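PDB 3CLK: transcription regulator from Lactobacillus plantarum WCFS1, which probably regulates transcription by binding operator DNA in response to a small effector bound in its periplasmic-binding-protein-like domain, as LacI/GalR-type regulators do. Local coordinates for residues L144-K148 with Q160-K164; Y114-N118 with A150-A154; L119-H125 with S277-L281; S95-D99 with P137-R141. All coordinates share one frame. Residues are numbered along the deposited sequence.

Interaction 1. Residues L144-K148 with Q160-K164; sequences LAGYK and QEWIK
Ile163 lays its side chain against one flank of a helix, overlapping Leu144, Tyr147 and Lys148, three residues spread over a single turn. This is packing inside a beta-alpha-beta unit of the periplasmic-binding-protein-like fold: residues 144-148 belong to helix 138-153, and residues 160-164 run from a 3-10 turn (Gln160-Trp162, closed by Ile163 N to Gln160 O, 3.1 Å) into the edge strand 163-164, parallel to strand 128-131. Ile163 (phi/psi -112/115) is opposite Leu144, their CA atoms 8.9 Å apart. With chi1 m and chi2 t it sets CG2 3.9 Å from CD1 of Leu144 (t,p), CG1 4.1 Å from Tyr147 CE2 and CD1 4.0 Å from Lys148 CE. Tyr147 (chi1 159°) reaches along the helix-strand interface, its OH 3.7 Å from Trp162 CB near the indole plane; that hydroxyl is hydrogen-bonded to the backbone O of Ile128. Ile130 of strand 128-131 touches Leu144, Tyr147 and Ile163, so helix, edge strand and neighbour share one apolar layer. On the more open side Lys148 (m,t,t,t) is extended; the CA-to-CB bond of Gln160 points away, but its m,m rotamer brings NE2 3.7 Å from Lys148 NZ. Between these ends one water accepts a hydrogen bond from Lys148 NZ at 2.9 Å and donates one to Gln160 OE1 at 2.6 Å.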
loop_
_atom_site.group_PDB
_atom_site.type_symbol
_atom_site.label_atom_id
_atom_site.label_comp_id
_atom_site.label_asym_id
_atom_site.label_seq_id
_atom_site.Cartn_x
_atom_site.Cartn_y
_atom_site.Cartn_z
ATOM N N LEU B 144 13.726 -19.752 -2.544
ATOM C CA LEU B 144 14.552 -20.204 -3.652
ATOM C C LEU B 144 14.790 -21.709 -3.562
ATOM O O LEU B 144 14.809 -22.393 -4.581
ATOM C CB LEU B 144 15.898 -19.468 -3.671
ATOM C CG LEU B 144 16.731 -19.684 -4.943
ATOM C CD1 LEU B 144 16.054 -18.975 -6.120
ATOM C CD2 LEU B 144 18.144 -19.147 -4.751
ATOM N N ALA B 145 14.972 -22.225 -2.348
ATOM C CA ALA B 145 15.189 -23.660 -2.177
ATOM C C ALA B 145 13.953 -24.416 -2.665
ATOM O O ALA B 145 14.072 -25.478 -3.272
ATOM C CB ALA B 145 15.468 -23.995 -0.703
ATOM N N GLY B 146 12.774 -23.859 -2.392
ATOM C CA GLY B 146 11.526 -24.471 -2.821
ATOM C C GLY B 146 11.443 -24.507 -4.337
ATOM O O GLY B 146 10.958 -25.478 -4.923
ATOM N N TYR B 147 11.926 -23.439 -4.967
ATOM C CA TYR B 147 11.952 -23.310 -6.424
ATOM C C TYR B 147 12.865 -24.374 -7.026
ATOM O O TYR B 147 12.498 -25.042 -8.002
ATOM C CB TYR B 147 12.457 -21.910 -6.806
ATOM C CG TYR B 147 13.013 -21.750 -8.212
ATOM C CD1 TYR B 147 12.172 -21.586 -9.315
ATOM C CD2 TYR B 147 14.393 -21.710 -8.427
ATOM C CE1 TYR B 147 12.704 -21.375 -10.606
ATOM C CE2 TYR B 147 14.925 -21.508 -9.688
ATOM C CZ TYR B 147 14.084 -21.336 -10.775
ATOM O OH TYR B 147 14.647 -21.107 -12.012
ATOM N N LYS B 148 14.054 -24.529 -6.440
ATOM C CA LYS B 148 15.030 -25.510 -6.927
ATOM C C LYS B 148 14.570 -26.948 -6.703
ATOM O O LYS B 148 14.922 -27.839 -7.467
ATOM C CB LYS B 148 16.394 -25.294 -6.260
ATOM C CG LYS B 148 17.117 -24.038 -6.725
ATOM C CD LYS B 148 18.490 -23.895 -6.076
ATOM C CE LYS B 148 19.131 -22.581 -6.491
ATOM N NZ LYS B 148 20.500 -22.396 -5.929
ATOM N N GLN B 160 21.468 -21.089 -13.140
ATOM C CA GLN B 160 21.693 -19.847 -12.411
ATOM C C GLN B 160 21.293 -18.615 -13.208
ATOM O O GLN B 160 20.975 -17.586 -12.631
ATOM C CB GLN B 160 23.162 -19.725 -11.986
ATOM C CG GLN B 160 23.574 -20.654 -10.850
ATOM C CD GLN B 160 22.748 -20.443 -9.596
ATOM O OE1 GLN B 160 22.525 -19.307 -9.171
ATOM N NE2 GLN B 160 22.298 -21.537 -8.991
ATOM N N GLU B 161 21.309 -18.716 -14.531
ATOM C CA GLU B 161 20.932 -17.590 -15.374
ATOM C C GLU B 161 19.437 -17.290 -15.291
ATOM O O GLU B 161 18.991 -16.214 -15.692
ATOM C CB GLU B 161 21.324 -17.861 -16.829
ATOM C CG GLU B 161 22.806 -18.118 -17.004
ATOM C CD GLU B 161 23.643 -17.162 -16.176
ATOM O OE1 GLU B 161 23.607 -15.944 -16.453
ATOM O OE2 GLU B 161 24.325 -17.633 -15.239
ATOM N N TRP B 162 18.672 -18.245 -14.768
ATOM C CA TRP B 162 17.226 -18.098 -14.627
ATOM C C TRP B 162 16.868 -17.468 -13.283
ATOM O O TRP B 162 15.690 -17.242 -12.973
ATOM C CB TRP B 162 16.547 -19.465 -14.740
ATOM C CG TRP B 162 16.635 -20.105 -16.105
ATOM C CD1 TRP B 162 17.163 -19.558 -17.243
ATOM C CD2 TRP B 162 16.131 -21.392 -16.477
ATOM N NE1 TRP B 162 17.012 -20.426 -18.300
ATOM C CE2 TRP B 162 16.382 -21.561 -17.859
ATOM C CE3 TRP B 162 15.488 -22.422 -15.778
ATOM C CZ2 TRP B 162 16.012 -22.714 -18.558
ATOM C CZ3 TRP B 162 15.117 -23.577 -16.475
ATOM C CH2 TRP B 162 15.382 -23.709 -17.851
ATOM N N ILE B 163 17.897 -17.183 -12.493
ATOM C CA ILE B 163 17.723 -16.595 -11.179
ATOM C C ILE B 163 18.272 -15.174 -11.189
ATOM O O ILE B 163 19.477 -14.962 -11.387
ATOM C CB ILE B 163 18.464 -17.441 -10.114
ATOM C CG1 ILE B 163 18.060 -18.912 -10.264
ATOM C CG2 ILE B 163 18.127 -16.952 -8.721
ATOM C CD1 ILE B 163 18.878 -19.881 -9.397
ATOM N N LYS B 164 17.378 -14.204 -11.010
ATOM C CA LYS B 164 17.754 -12.799 -10.996
ATOM C C LYS B 164 17.351 -12.208 -9.658
ATOM O O LYS B 164 16.173 -11.937 -9.411
ATOM C CB LYS B 164 17.058 -12.043 -12.127
ATOM C CG LYS B 164 17.426 -12.538 -13.517
ATOM C CD LYS B 164 18.919 -12.381 -13.797
ATOM C CE LYS B 164 19.258 -12.854 -15.202
ATOM N NZ LYS B 164 20.711 -12.746 -15.499
HETATM O O HOH W 1 21.208 -19.765 -6.974
#

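Interaction 2. Residues Y114-N118 with A150-A154; sequences YQATN and ALKEA
Two helices close to a CA-CA distance of 5.4 Å at Tyr114 and Ala150, where the small alanine allows a tight fit. Segment 114-118 is wholly helical; residues 150-154 carry the end of helix 138-153 and the start of the loop after it. Ala150 CB points into the gap, 3.5 Å from Thr117 CB, 3.5 Å from Asn118 ND2 and 4.0 Å from Tyr114 CD1. Thr117 (m) directs CG2 to Leu151 CD2 (3.8 Å; leucine m,t), and its OG1 bonds to Gly113 O. Tyr114 (chi1 t, chi2 69°) swings its ring past Ala150, so that OH donates to Glu153 OE1 at 2.6 Å; Glu153 is m,t. Asn118 (chi1 m) adds a water bridge: ND2 gives to a water at 2.7 Å, which donates to Ala150 O at 2.6 Å. Lys149 makes a cation-pi contact with Tyr114. This is close packing of two helices covering one face of the mixed sheet in the periplasmic-binding-protein-like fold, Thr117 and Ala116 resting on Ile190 of strand 188-191 and Ala116 also on Ile236 of strand 234-237.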
loop_
_atom_site.group_PDB
_atom_site.type_symbol
_atom_site.label_atom_id
_atom_site.label_comp_id
_atom_site.label_asym_id
_atom_site.label_seq_id
_atom_site.Cartn_x
_atom_site.Cartn_y
_atom_site.Cartn_z
ATOM N N TYR B 114 7.983 -23.620 -3.823
ATOM C CA TYR B 114 7.630 -24.935 -4.337
ATOM C C TYR B 114 6.293 -24.892 -5.078
ATOM O O TYR B 114 6.197 -25.359 -6.206
ATOM C CB TYR B 114 7.543 -25.928 -3.178
ATOM C CG TYR B 114 7.349 -27.373 -3.589
ATOM C CD1 TYR B 114 8.363 -28.084 -4.239
ATOM C CD2 TYR B 114 6.172 -28.047 -3.277
ATOM C CE1 TYR B 114 8.204 -29.440 -4.558
ATOM C CE2 TYR B 114 6.003 -29.391 -3.588
ATOM C CZ TYR B 114 7.020 -30.084 -4.225
ATOM O OH TYR B 114 6.843 -31.422 -4.510
ATOM N N GLN B 115 5.269 -24.332 -4.444
ATOM C CA GLN B 115 3.950 -24.238 -5.069
ATOM C C GLN B 115 3.912 -23.303 -6.281
ATOM O O GLN B 115 3.281 -23.610 -7.294
ATOM C CB GLN B 115 2.910 -23.791 -4.042
ATOM C CG GLN B 115 2.485 -24.912 -3.101
ATOM C CD GLN B 115 1.303 -24.530 -2.237
ATOM O OE1 GLN B 115 0.289 -24.041 -2.732
ATOM N NE2 GLN B 115 1.421 -24.764 -0.940
ATOM N N ALA B 116 4.591 -22.169 -6.179
ATOM C CA ALA B 116 4.631 -21.205 -7.278
ATOM C C ALA B 116 5.219 -21.847 -8.531
ATOM O O ALA B 116 4.690 -21.703 -9.640
ATOM C CB ALA B 116 5.476 -19.984 -6.869
ATOM N N THR B 117 6.320 -22.561 -8.338
ATOM C CA THR B 117 7.012 -23.214 -9.433
ATOM C C THR B 117 6.223 -24.382 -10.019
ATOM O O THR B 117 6.128 -24.518 -11.241
ATOM C CB THR B 117 8.400 -23.693 -8.974
ATOM O OG1 THR B 117 9.096 -22.597 -8.364
ATOM C CG2 THR B 117 9.206 -24.197 -10.159
ATOM N N ASN B 118 5.656 -25.222 -9.160
ATOM C CA ASN B 118 4.874 -26.357 -9.644
ATOM C C ASN B 118 3.640 -25.893 -10.404
ATOM O O ASN B 118 3.179 -26.575 -11.321
ATOM C CB ASN B 118 4.463 -27.268 -8.483
ATOM C CG ASN B 118 5.553 -28.255 -8.114
ATOM O OD1 ASN B 118 5.539 -28.844 -7.028
ATOM N ND2 ASN B 118 6.500 -28.453 -9.025
ATOM N N ALA B 150 11.337 -27.923 -6.708
ATOM C CA ALA B 150 10.299 -28.137 -7.712
ATOM C C ALA B 150 10.935 -28.489 -9.044
ATOM O O ALA B 150 10.473 -29.396 -9.741
ATOM C CB ALA B 150 9.434 -26.889 -7.856
ATOM N N LEU B 151 12.006 -27.785 -9.388
ATOM C CA LEU B 151 12.710 -28.032 -10.640
ATOM C C LEU B 151 13.350 -29.418 -10.661
ATOM O O LEU B 151 13.262 -30.141 -11.658
ATOM C CB LEU B 151 13.790 -26.969 -10.868
ATOM C CG LEU B 151 13.301 -25.535 -11.109
ATOM C CD1 LEU B 151 14.464 -24.684 -11.609
ATOM C CD2 LEU B 151 12.176 -25.532 -12.134
ATOM N N LYS B 152 13.996 -29.785 -9.558
ATOM C CA LYS B 152 14.642 -31.085 -9.470
ATOM C C LYS B 152 13.643 -32.232 -9.545
ATOM O O LYS B 152 13.901 -33.241 -10.196
ATOM C CB LYS B 152 15.460 -31.183 -8.181
ATOM C CG LYS B 152 16.748 -30.373 -8.227
ATOM C CD LYS B 152 17.715 -30.935 -9.267
ATOM C CE LYS B 152 18.951 -30.051 -9.435
ATOM N NZ LYS B 152 19.653 -29.801 -8.147
ATOM N N GLU B 153 12.504 -32.082 -8.877
ATOM C CA GLU B 153 11.482 -33.118 -8.895
ATOM C C GLU B 153 10.865 -33.253 -10.291
ATOM O O GLU B 153 10.268 -34.282 -10.626
ATOM C CB GLU B 153 10.408 -32.814 -7.854
ATOM C CG GLU B 153 10.886 -33.005 -6.411
ATOM C CD GLU B 153 9.781 -32.805 -5.398
ATOM O OE1 GLU B 153 8.599 -32.886 -5.782
ATOM O OE2 GLU B 153 10.087 -32.583 -4.208
ATOM N N ALA B 154 11.026 -32.214 -11.107
ATOM C CA ALA B 154 10.512 -32.216 -12.471
ATOM C C ALA B 154 11.671 -32.532 -13.408
ATOM O O ALA B 154 11.524 -32.505 -14.631
ATOM C CB ALA B 154 9.918 -30.849 -12.818
HETATM O O HOH W 2 8.071 -30.463 -9.770
HETATM O O HOH W 3 6.699 -32.065 -7.660
#

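Interaction 3. Residues L119-H125 with S277-L281; sequences LLINEGH and STARL
A Schellman motif ends helix 109-121, and the C-terminal tail runs across it in extended form. His125 N bonds to Leu120 O (3.1 Å) and Gly124 N to Ile121 O (2.9 Å); Gly124 is C-prime at phi/psi 100/-6, where a CB would jam against the preceding carbonyl. The tail takes up two of the carbonyls at this end, those of Asn122 and Glu123. Asn122 O accepts from Arg280 NH1 (2.8 Å) and from a water (3.1 Å) that in turn accepts from Arg280 NH2 (2.6 Å). Glu123 O accepts from Leu281 N (3.0 Å) and has a CA-H...O contact with Arg280 CA, also 3.0 Å. His125 (chi1 m, chi2 -83°) is satisfied at both nitrogens: NE2 donates to Ala279 O (2.9 Å), while ND1 pairs with Thr187 OG1. Leu281 CB lies over the imidazole face in a CH-pi contact, 4.3 Å from the ring centroid. Glu123 OE2 is 4.4 Å from Arg280 NH1, beyond a salt bridge. Farther in, Thr278 CG2 meets Leu120 CD2 (4.2 Å) and Leu119 CD2 (4.4 Å). The tail follows strand 271-273 and is tied to strand 216-219 by a backbone hydrogen bond between Ser277 and Ile217, while Leu120 packs on strands 128-131 and 216-219 beneath the helix end.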
loop_
_atom_site.group_PDB
_atom_site.type_symbol
_atom_site.label_atom_id
_atom_site.label_comp_id
_atom_site.label_asym_id
_atom_site.label_seq_id
_atom_site.Cartn_x
_atom_site.Cartn_y
_atom_site.Cartn_z
ATOM N N LEU B 119 3.102 -24.737 -10.025
ATOM C CA LEU B 119 1.926 -24.204 -10.703
ATOM C C LEU B 119 2.245 -24.050 -12.196
ATOM O O LEU B 119 1.418 -24.381 -13.056
ATOM C CB LEU B 119 1.524 -22.856 -10.089
ATOM C CG LEU B 119 0.158 -22.267 -10.475
ATOM C CD1 LEU B 119 -0.238 -21.179 -9.484
ATOM C CD2 LEU B 119 0.208 -21.719 -11.901
ATOM N N LEU B 120 3.442 -23.554 -12.505
ATOM C CA LEU B 120 3.853 -23.383 -13.898
ATOM C C LEU B 120 4.214 -24.739 -14.513
ATOM O O LEU B 120 3.854 -25.025 -15.657
ATOM C CB LEU B 120 5.053 -22.423 -13.995
ATOM C CG LEU B 120 4.784 -20.959 -13.611
ATOM C CD1 LEU B 120 6.091 -20.166 -13.563
ATOM C CD2 LEU B 120 3.837 -20.342 -14.620
ATOM N N ILE B 121 4.919 -25.575 -13.754
ATOM C CA ILE B 121 5.303 -26.893 -14.247
ATOM C C ILE B 121 4.062 -27.693 -14.637
ATOM O O ILE B 121 4.043 -28.352 -15.677
ATOM C CB ILE B 121 6.103 -27.689 -13.188
ATOM C CG1 ILE B 121 7.488 -27.062 -12.995
ATOM C CG2 ILE B 121 6.250 -29.140 -13.634
ATOM C CD1 ILE B 121 8.246 -27.598 -11.774
ATOM N N ASN B 122 3.027 -27.639 -13.804
ATOM C CA ASN B 122 1.799 -28.369 -14.101
ATOM C C ASN B 122 1.046 -27.784 -15.298
ATOM O O ASN B 122 0.156 -28.433 -15.867
ATOM C CB ASN B 122 0.904 -28.410 -12.863
ATOM C CG ASN B 122 1.507 -29.255 -11.749
ATOM O OD1 ASN B 122 2.298 -30.161 -12.010
ATOM N ND2 ASN B 122 1.125 -28.975 -10.511
ATOM N N GLU B 123 1.402 -26.558 -15.678
ATOM C CA GLU B 123 0.787 -25.912 -16.835
ATOM C C GLU B 123 1.646 -26.179 -18.071
ATOM O O GLU B 123 1.405 -25.623 -19.139
ATOM C CB GLU B 123 0.641 -24.402 -16.609
ATOM C CG GLU B 123 -0.410 -24.040 -15.556
ATOM C CD GLU B 123 -1.709 -23.535 -16.156
ATOM O OE1 GLU B 123 -1.757 -22.357 -16.575
ATOM O OE2 GLU B 123 -2.684 -24.317 -16.210
ATOM N N GLY B 124 2.665 -27.021 -17.914
ATOM C CA GLY B 124 3.508 -27.373 -19.045
ATOM C C GLY B 124 4.848 -26.676 -19.210
ATOM O O GLY B 124 5.621 -27.045 -20.094
ATOM N N HIS B 125 5.133 -25.682 -18.370
ATOM C CA HIS B 125 6.392 -24.935 -18.452
ATOM C C HIS B 125 7.580 -25.697 -17.866
ATOM O O HIS B 125 7.438 -26.419 -16.891
ATOM C CB HIS B 125 6.252 -23.598 -17.705
ATOM C CG HIS B 125 5.202 -22.693 -18.277
ATOM N ND1 HIS B 125 5.440 -21.861 -19.351
ATOM C CD2 HIS B 125 3.891 -22.543 -17.969
ATOM C CE1 HIS B 125 4.321 -21.241 -19.680
ATOM N NE2 HIS B 125 3.364 -21.637 -18.858
ATOM N N SER B 277 -2.776 -14.191 -15.563
ATOM C CA SER B 277 -1.393 -14.048 -16.000
ATOM C C SER B 277 -0.653 -15.344 -16.320
ATOM O O SER B 277 0.554 -15.315 -16.561
ATOM C CB SER B 277 -0.605 -13.271 -14.943
ATOM O OG SER B 277 -0.512 -14.027 -13.747
ATOM N N THR B 278 -1.360 -16.474 -16.314
ATOM C CA THR B 278 -0.750 -17.767 -16.625
ATOM C C THR B 278 -1.576 -18.523 -17.659
ATOM O O THR B 278 -2.784 -18.354 -17.736
ATOM C CB THR B 278 -0.619 -18.690 -15.371
ATOM O OG1 THR B 278 -1.912 -18.929 -14.800
ATOM C CG2 THR B 278 0.280 -18.054 -14.319
ATOM N N ALA B 279 -0.908 -19.346 -18.459
ATOM C CA ALA B 279 -1.567 -20.166 -19.476
ATOM C C ALA B 279 -0.671 -21.362 -19.767
ATOM O O ALA B 279 0.549 -21.283 -19.587
ATOM C CB ALA B 279 -1.801 -19.361 -20.750
ATOM N N ARG B 280 -1.260 -22.475 -20.203
ATOM C CA ARG B 280 -0.447 -23.649 -20.507
ATOM C C ARG B 280 0.566 -23.302 -21.595
ATOM O O ARG B 280 0.287 -22.487 -22.468
ATOM C CB ARG B 280 -1.313 -24.823 -20.974
ATOM C CG ARG B 280 -2.225 -25.398 -19.907
ATOM C CD ARG B 280 -2.635 -26.805 -20.292
ATOM N NE ARG B 280 -1.472 -27.686 -20.315
ATOM C CZ ARG B 280 -0.990 -28.313 -19.247
ATOM N NH1 ARG B 280 -1.583 -28.167 -18.069
ATOM N NH2 ARG B 280 0.099 -29.058 -19.349
ATOM N N LEU B 281 1.736 -23.927 -21.536
ATOM C CA LEU B 281 2.790 -23.671 -22.506
ATOM C C LEU B 281 2.331 -23.886 -23.950
ATOM O O LEU B 281 2.472 -22.940 -24.757
ATOM C CB LEU B 281 3.996 -24.565 -22.209
ATOM C CG LEU B 281 5.188 -24.374 -23.146
ATOM C CD1 LEU B 281 5.766 -22.980 -22.959
ATOM C CD2 LEU B 281 6.238 -25.435 -22.859
HETATM O O HOH W 4 0.878 -30.879 -17.625
#

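Interaction 4. Residues S95-D99 with P137-R141; sequences SMGFD and PYTGR
This is a surface contact across the cleft between the two lobes of a periplasmic-binding-protein-like fold: residues 95-99 form the loop after strand 91-94 of one sheet, and residues 137-141 start helix 138-153 of the other lobe. In relatives of the LacI/GalR type the effector binds in this cleft. Tyr138, just after the N-cap Pro137, does most of the bridging. Its chi1 t and chi2 92° lay one ring face over the loop backbone, against Gly97 O (3.1 Å from Tyr138 CD2) and Phe98 N; Phe98 C is 3.6 Å from Tyr138 CE1. A CB on Gly97 would clash with Tyr138 CE2, so the close approach of ring and backbone depends on the missing side chain. Asp99 OD2 meets the ring edge, 3.6 Å from Tyr138 CD1. CA atoms pair Phe98 with Tyr138 (6.4 Å) and Met96 with Thr139 (6.6 Å). The CA-to-CB bond of Phe98 points away from 137-141; its ring packs edge-to-face with Phe93 and makes a cation-pi contact with Arg102. Met96, modelled as selenomethionine, brings CG to 4.1 Å from Thr139 OG1. A water donates to Ser95 O at 2.8 Å and is hydrogen-bonded to Thr139 OG1 at 2.7 Å.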
loop_
_atom_site.group_PDB
_atom_site.type_symbol
_atom_site.label_atom_id
_atom_site.label_comp_id
_atom_site.label_asym_id
_atom_site.label_seq_id
_atom_site.Cartn_x
_atom_site.Cartn_y
_atom_site.Cartn_z
ATOM N N SER B 95 4.946 -12.902 9.496
ATOM C CA SER B 95 5.341 -12.917 8.089
ATOM C C SER B 95 6.829 -13.159 7.836
ATOM O O SER B 95 7.346 -12.809 6.772
ATOM C CB SER B 95 4.913 -11.606 7.429
ATOM O OG SER B 95 4.637 -11.812 6.059
HETATM N N MSE B 96 7.509 -13.763 8.806
HETATM C CA MSE B 96 8.932 -14.054 8.672
HETATM C C MSE B 96 9.326 -15.252 9.534
HETATM O O MSE B 96 8.935 -15.344 10.694
HETATM C CB MSE B 96 9.760 -12.825 9.076
HETATM C CG MSE B 96 11.267 -12.992 8.939
HETATM SE SE MSE B 96 12.232 -11.406 9.534
HETATM C CE MSE B 96 12.207 -10.419 7.868
ATOM N N GLY B 97 10.097 -16.167 8.957
ATOM C CA GLY B 97 10.545 -17.339 9.690
ATOM C C GLY B 97 11.996 -17.185 10.106
ATOM O O GLY B 97 12.686 -16.276 9.643
ATOM N N PHE B 98 12.466 -18.080 10.970
ATOM C CA PHE B 98 13.838 -18.030 11.464
ATOM C C PHE B 98 14.412 -19.425 11.650
ATOM O O PHE B 98 13.670 -20.399 11.800
ATOM C CB PHE B 98 13.877 -17.299 12.805
ATOM C CG PHE B 98 13.425 -15.875 12.727
ATOM C CD1 PHE B 98 14.294 -14.881 12.293
ATOM C CD2 PHE B 98 12.130 -15.526 13.086
ATOM C CE1 PHE B 98 13.878 -13.553 12.222
ATOM C CE2 PHE B 98 11.706 -14.205 13.018
ATOM C CZ PHE B 98 12.581 -13.214 12.586
ATOM N N ASP B 99 15.738 -19.517 11.653
ATOM C CA ASP B 99 16.406 -20.799 11.836
ATOM C C ASP B 99 16.416 -21.218 13.303
ATOM O O ASP B 99 16.378 -22.411 13.606
ATOM C CB ASP B 99 17.844 -20.737 11.312
ATOM C CG ASP B 99 17.914 -20.720 9.797
ATOM O OD1 ASP B 99 17.455 -21.701 9.171
ATOM O OD2 ASP B 99 18.428 -19.729 9.236
ATOM N N PRO B 137 19.026 -13.555 3.088
ATOM C CA PRO B 137 18.232 -13.814 4.294
ATOM C C PRO B 137 17.359 -15.075 4.236
ATOM O O PRO B 137 17.067 -15.598 3.158
ATOM C CB PRO B 137 17.412 -12.534 4.448
ATOM C CG PRO B 137 17.265 -12.046 3.044
ATOM C CD PRO B 137 18.642 -12.278 2.463
ATOM N N TYR B 138 16.962 -15.546 5.416
ATOM C CA TYR B 138 16.129 -16.733 5.600
ATOM C C TYR B 138 14.955 -16.834 4.621
ATOM O O TYR B 138 14.786 -17.843 3.945
ATOM C CB TYR B 138 15.578 -16.743 7.027
ATOM C CG TYR B 138 14.667 -17.906 7.331
ATOM C CD1 TYR B 138 15.176 -19.093 7.869
ATOM C CD2 TYR B 138 13.298 -17.827 7.080
ATOM C CE1 TYR B 138 14.339 -20.170 8.149
ATOM C CE2 TYR B 138 12.455 -18.896 7.353
ATOM C CZ TYR B 138 12.983 -20.059 7.887
ATOM O OH TYR B 138 12.152 -21.108 8.168
ATOM N N THR B 139 14.132 -15.788 4.582
ATOM C CA THR B 139 12.969 -15.742 3.701
ATOM C C THR B 139 13.325 -16.121 2.264
ATOM O O THR B 139 12.807 -17.097 1.718
ATOM C CB THR B 139 12.350 -14.335 3.683
ATOM O OG1 THR B 139 11.938 -13.970 5.006
ATOM C CG2 THR B 139 11.143 -14.302 2.756
ATOM N N GLY B 140 14.207 -15.333 1.661
ATOM C CA GLY B 140 14.620 -15.580 0.295
ATOM C C GLY B 140 15.289 -16.919 0.082
ATOM O O GLY B 140 15.044 -17.587 -0.919
ATOM N N ARG B 141 16.148 -17.312 1.017
ATOM C CA ARG B 141 16.836 -18.595 0.918
ATOM C C ARG B 141 15.845 -19.742 0.795
ATOM O O ARG B 141 16.002 -20.616 -0.056
ATOM C CB ARG B 141 17.710 -18.821 2.156
ATOM C CG ARG B 141 18.364 -20.201 2.252
ATOM C CD ARG B 141 19.367 -20.431 1.133
ATOM N NE ARG B 141 18.770 -21.056 -0.047
ATOM C CZ ARG B 141 19.139 -20.793 -1.298
ATOM N NH1 ARG B 141 20.101 -19.905 -1.538
ATOM N NH2 ARG B 141 18.557 -21.423 -2.307
HETATM O O HOH W 5 9.857 -12.330 5.602
#

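Overall arrangement
Helix 138-153 is the common thread: its start serves interaction 4, its middle interaction 1 and its C-terminal end interaction 2. Helix 109-121 joins interaction 2 to interaction 3, whose centres are 12 Å apart and which touch where Ile121 CD1 is 3.5 Å from Ala150 O. Interactions 1 and 2 (centres 10 Å apart) meet through Tyr147 and Thr117. These three lie together in the lobe with the mixed sheet. Along the chain interaction 4 closes before interaction 1 opens, interactions 2 and 3 cross, and interaction 1 is nested within the loop closed by interaction 3. Interaction 4, with centre 27 Å from that of interaction 3, faces the other lobe, so helix 138-153 runs from the interlobe cleft to the far end of its lobe.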